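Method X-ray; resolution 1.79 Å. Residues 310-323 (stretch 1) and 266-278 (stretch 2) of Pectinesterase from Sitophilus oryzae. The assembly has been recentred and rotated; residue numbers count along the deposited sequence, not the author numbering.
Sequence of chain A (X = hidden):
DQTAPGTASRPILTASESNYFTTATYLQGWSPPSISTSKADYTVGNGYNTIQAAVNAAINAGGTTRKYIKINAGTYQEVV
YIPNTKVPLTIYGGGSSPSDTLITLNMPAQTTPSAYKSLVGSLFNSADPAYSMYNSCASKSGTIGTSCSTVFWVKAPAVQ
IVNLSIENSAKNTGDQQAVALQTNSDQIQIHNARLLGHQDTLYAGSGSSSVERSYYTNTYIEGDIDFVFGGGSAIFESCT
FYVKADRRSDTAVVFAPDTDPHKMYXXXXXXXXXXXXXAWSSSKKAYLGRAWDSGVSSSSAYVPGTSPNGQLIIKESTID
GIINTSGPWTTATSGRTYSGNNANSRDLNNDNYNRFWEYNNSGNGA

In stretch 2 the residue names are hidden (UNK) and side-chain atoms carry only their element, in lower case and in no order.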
# COMPACT_ATOMS: atom_id res chain seq x y z
N GLY A 310 8.49 -10.70 5.73
CA GLY A 310 8.40 -9.49 4.90
C GLY A 310 9.68 -9.11 4.18
O GLY A 310 10.75 -9.08 4.78
N GLN A 311 9.56 -8.80 2.89
CA GLN A 311 10.70 -8.46 2.04
C GLN A 311 10.56 -7.03 1.57
O GLN A 311 9.51 -6.65 1.05
CB GLN A 311 10.79 -9.41 0.85
CG GLN A 311 12.16 -9.51 0.18
CD GLN A 311 12.48 -8.39 -0.78
OE1 GLN A 311 11.59 -7.75 -1.35
NE2 GLN A 311 13.78 -8.13 -0.98
N LEU A 312 11.64 -6.26 1.74
CA LEU A 312 11.69 -4.84 1.39
C LEU A 312 13.11 -4.39 1.06
O LEU A 312 14.00 -4.57 1.85
CB LEU A 312 11.20 -3.99 2.57
CG LEU A 312 11.40 -2.48 2.45
CD1 LEU A 312 10.63 -1.86 1.29
CD2 LEU A 312 10.94 -1.84 3.75
N ILE A 313 13.27 -3.78 -0.10
CA ILE A 313 14.51 -3.11 -0.46
C ILE A 313 14.24 -1.62 -0.73
O ILE A 313 13.36 -1.28 -1.52
CB ILE A 313 15.14 -3.79 -1.67
CG1 ILE A 313 15.66 -5.15 -1.21
CG2 ILE A 313 16.26 -2.92 -2.26
CD1 ILE A 313 16.16 -6.00 -2.35
N ILE A 314 14.99 -0.76 -0.05
CA ILE A 314 14.98 0.68 -0.34
C ILE A 314 16.30 1.01 -1.02
O ILE A 314 17.36 0.89 -0.41
CB ILE A 314 14.80 1.51 0.92
CG1 ILE A 314 13.46 1.18 1.57
CG2 ILE A 314 14.86 3.00 0.59
CD1 ILE A 314 13.33 1.66 3.00
N LYS A 315 16.21 1.39 -2.29
CA LYS A 315 17.38 1.60 -3.15
C LYS A 315 17.41 3.00 -3.76
O LYS A 315 16.39 3.46 -4.29
CB LYS A 315 17.32 0.59 -4.30
CG LYS A 315 18.43 0.72 -5.33
CD LYS A 315 18.49 -0.56 -6.14
CE LYS A 315 19.55 -0.51 -7.24
NZ LYS A 315 19.52 -1.75 -8.05
N GLU A 316 18.57 3.67 -3.71
CA GLU A 316 18.76 4.97 -4.37
C GLU A 316 17.65 5.96 -4.06
O GLU A 316 17.14 6.66 -4.92
CB GLU A 316 19.04 4.75 -5.86
CG GLU A 316 20.32 3.95 -6.00
CD GLU A 316 20.74 3.61 -7.40
OE1 GLU A 316 20.05 4.02 -8.33
OE2 GLU A 316 21.80 2.94 -7.55
N SER A 317 17.27 5.98 -2.79
CA SER A 317 16.23 6.85 -2.31
C SER A 317 16.79 7.85 -1.29
O SER A 317 17.88 7.66 -0.73
CB SER A 317 15.11 6.03 -1.70
OG SER A 317 14.42 5.31 -2.71
N THR A 318 16.03 8.92 -1.09
CA THR A 318 16.33 9.92 -0.10
C THR A 318 15.61 9.58 1.21
O THR A 318 14.40 9.43 1.23
CB THR A 318 15.87 11.30 -0.60
OG1 THR A 318 16.63 11.65 -1.78
CG2 THR A 318 16.06 12.35 0.46
N ILE A 319 16.36 9.44 2.29
CA ILE A 319 15.76 9.15 3.59
C ILE A 319 16.06 10.34 4.49
O ILE A 319 17.24 10.63 4.75
CB ILE A 319 16.32 7.86 4.19
CG1 ILE A 319 16.14 6.69 3.20
CG2 ILE A 319 15.64 7.54 5.51
CD1 ILE A 319 16.67 5.36 3.70
N ASP A 320 15.04 11.04 4.97
CA ASP A 320 15.31 12.22 5.79
C ASP A 320 15.61 11.80 7.22
O ASP A 320 15.44 10.64 7.59
CB ASP A 320 14.18 13.25 5.70
CG ASP A 320 14.15 13.96 4.35
OD1 ASP A 320 15.17 14.04 3.65
OD2 ASP A 320 13.10 14.44 3.93
N GLY A 321 16.12 12.73 8.01
CA GLY A 321 16.57 12.44 9.36
C GLY A 321 15.43 12.32 10.33
O GLY A 321 15.46 12.93 11.38
N ILE A 322 14.44 11.52 9.99
CA ILE A 322 13.28 11.30 10.84
C ILE A 322 13.35 9.91 11.48
O ILE A 322 12.55 9.58 12.34
CB ILE A 322 11.99 11.43 10.03
CG1 ILE A 322 11.97 10.41 8.88
CG2 ILE A 322 11.87 12.84 9.47
CD1 ILE A 322 10.59 10.14 8.32
N ILE A 323 14.32 9.11 11.05
CA ILE A 323 14.42 7.72 11.51
C ILE A 323 15.56 7.50 12.47
O ILE A 323 16.51 8.30 12.58
CB ILE A 323 14.58 6.72 10.34
CG1 ILE A 323 15.89 6.99 9.57
CG2 ILE A 323 13.37 6.80 9.42
CD1 ILE A 323 16.48 5.75 8.93
N UNK A 266 9.21 -8.73 -2.70
CA UNK A 266 8.19 -8.05 -1.91
C UNK A 266 8.10 -6.61 -2.36
O UNK A 266 7.68 -6.32 -3.48
N UNK A 267 8.53 -5.69 -1.50
CA UNK A 267 8.42 -4.26 -1.76
C UNK A 267 9.76 -3.69 -2.27
O UNK A 267 10.81 -4.00 -1.73
c UNK A 267 3.84 -4.23 0.70
c UNK A 267 4.74 -3.66 1.58
c UNK A 267 5.57 -4.38 -0.96
c UNK A 267 6.05 -3.46 1.20
c UNK A 267 4.24 -4.58 -0.58
o UNK A 267 2.54 -4.41 1.08
c UNK A 267 7.93 -3.54 -0.50
c UNK A 267 6.50 -3.81 -0.09
N UNK A 268 9.70 -2.91 -3.33
CA UNK A 268 10.87 -2.23 -3.89
C UNK A 268 10.61 -0.73 -3.95
O UNK A 268 9.70 -0.27 -4.68
c UNK A 268 13.64 -2.46 -5.29
c UNK A 268 12.42 -2.27 -5.90
c UNK A 268 12.39 -1.64 -7.12
c UNK A 268 14.81 -2.02 -5.89
c UNK A 268 11.15 -2.77 -5.29
c UNK A 268 13.55 -1.20 -7.73
c UNK A 268 14.76 -1.38 -7.12
N UNK A 269 11.37 0.00 -3.15
CA UNK A 269 11.29 1.46 -3.08
C UNK A 269 12.54 2.02 -3.77
O UNK A 269 13.66 1.79 -3.31
c UNK A 269 11.26 3.42 -1.55
c UNK A 269 9.96 1.36 -0.94
c UNK A 269 11.22 1.91 -1.62
N UNK A 270 12.33 2.76 -4.87
CA UNK A 270 13.41 3.19 -5.77
C UNK A 270 13.23 4.66 -6.21
O UNK A 270 12.15 5.06 -6.61
c UNK A 270 14.88 3.09 -10.40
o UNK A 270 17.14 3.29 -11.12
c UNK A 270 13.38 2.30 -6.99
c UNK A 270 15.74 2.53 -7.84
c UNK A 270 16.66 2.77 -8.85
c UNK A 270 13.96 2.85 -9.38
c UNK A 270 14.38 2.60 -8.08
c UNK A 270 16.23 3.05 -10.12
N UNK A 271 14.31 5.45 -6.12
CA UNK A 271 14.32 6.86 -6.46
C UNK A 271 13.16 7.58 -5.78
O UNK A 271 12.50 8.42 -6.37
c UNK A 271 16.67 6.97 -8.51
n UNK A 271 19.03 6.91 -9.25
c UNK A 271 17.62 6.69 -9.65
c UNK A 271 15.32 6.34 -8.76
c UNK A 271 14.24 7.05 -7.97
N UNK A 272 12.93 7.25 -4.52
CA UNK A 272 11.81 7.81 -3.76
C UNK A 272 12.33 8.65 -2.58
O UNK A 272 13.55 8.79 -2.38
o UNK A 272 10.13 6.14 -4.40
c UNK A 272 10.90 6.66 -3.29
N UNK A 273 11.40 9.25 -1.83
CA UNK A 273 11.72 10.05 -0.69
C UNK A 273 10.94 9.54 0.50
O UNK A 273 9.73 9.28 0.41
c UNK A 273 11.33 11.51 -0.95
c UNK A 273 11.56 12.39 0.28
o UNK A 273 12.12 12.02 -2.05
N UNK A 274 11.64 9.37 1.61
CA UNK A 274 11.01 9.01 2.87
C UNK A 274 11.21 10.16 3.88
O UNK A 274 12.33 10.47 4.29
c UNK A 274 11.03 7.44 4.79
c UNK A 274 11.98 5.24 2.82
c UNK A 274 11.36 6.56 2.43
c UNK A 274 11.61 7.71 3.42
N UNK A 275 10.11 10.76 4.29
CA UNK A 275 10.18 11.98 5.07
C UNK A 275 9.00 12.04 6.03
O UNK A 275 8.27 11.06 6.23
o UNK A 275 10.55 14.37 4.86
c UNK A 275 8.91 13.39 3.39
c UNK A 275 10.23 13.19 4.12
N UNK A 276 8.79 13.20 6.63
CA UNK A 276 7.69 13.34 7.55
C UNK A 276 7.70 14.68 8.23
O UNK A 276 8.50 15.54 7.88
N UNK A 277 6.81 14.81 9.22
CA UNK A 277 6.69 16.02 10.01
C UNK A 277 7.96 16.24 10.82
O UNK A 277 8.61 15.29 11.25
c UNK A 277 5.49 15.94 10.97
c UNK A 277 4.15 16.18 10.28
o UNK A 277 4.08 16.95 9.28
o UNK A 277 3.15 15.59 10.76
N UNK A 278 8.24 17.52 11.06
CA UNK A 278 9.47 18.00 11.70
C UNK A 278 9.67 17.40 13.07
O UNK A 278 10.80 17.21 13.50
o UNK A 278 8.82 20.10 10.71
c UNK A 278 9.42 19.53 11.85

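Position 266 has no side-chain atoms. A CB here would sit 2.3 Å from Q311 O, a clash, so it is glycine. G266 N donates to Q311 OE1 at 2.9 Å.

Position 267 carries one carbon, then a six-carbon ring bearing an oxygen, and its CB packs 3.6 Å from L312 CD1: tyrosine. The ring leads away; Y267 N donates to Q311 O (2.9 Å), and Y267 O accepts from I313 N (3.0 Å).

At 268 the same ring lacks the oxygen, and one ring carbon lies 4.0 Å from I313 CG2, which makes it phenylalanine. K315 CD approaches the ring edge, 3.9 Å from F268 CZ.

Position 269 has three carbons, one carrying two, and meets L312 and I314, its CB 4.0 Å from I314 CG1: valine. Its backbone bonds twice to stretch 1, V269 N to I313 O at 2.9 Å and K315 N to V269 O at 2.8 Å, flanking I314.

At 270 a ring of six carbons again bears an oxygen, and E316 OE1 lies at its edge, 3.7 Å from a ring carbon, giving tyrosine.

Position 271 shows four carbons in a row ending in a nitrogen 3.2 Å from E316 OE1: lysine. Its CB points away, yet the chain returns to form a salt bridge, K271 NZ to E316 OE1. K271 and E316 both have positive phi, and the bond from K271 N to K315 O is weak (3.4 Å).

One carbon and one oxygen at 272, whose backbone N donates to S317 OG at 3.0 Å, indicate serine. T318 N donates to S272 O at 2.8 Å.

Position 273 has a carbon carrying one carbon and one oxygen, the oxygen 4.1 Å from T318 CB, hence threonine.

The four carbons at 274 fork at the first, and the two-carbon arm ends 3.8 Å from I314 CD1: isoleucine. More of I274's surface is covered by stretch 1 than that of any other residue is covered by the opposing stretch.

At 275 a carbon again carries one carbon and one oxygen, the oxygen 2.7 Å from D320 OD2. This threonine donates from T275 OG1 to D320 OD2.

Position 276 has no side chain, and its N lies 3.9 Å from I322 CD1; it is glycine.

Two carbons, the second with two oxygens, pointing away from stretch 1, identify aspartate at 277. One carbon and one oxygen, making no contact with stretch 1, identify 278 as serine.

The stretches thus pair as parallel strands, interrupted by matching turns at K271 and E316, where the salt bridge and S317 OG span the break. L312, I314, I319, V269 and I274 form an apolar face along the pairing.

Stretch 2 (266-278) GYFVYKSTITGDS
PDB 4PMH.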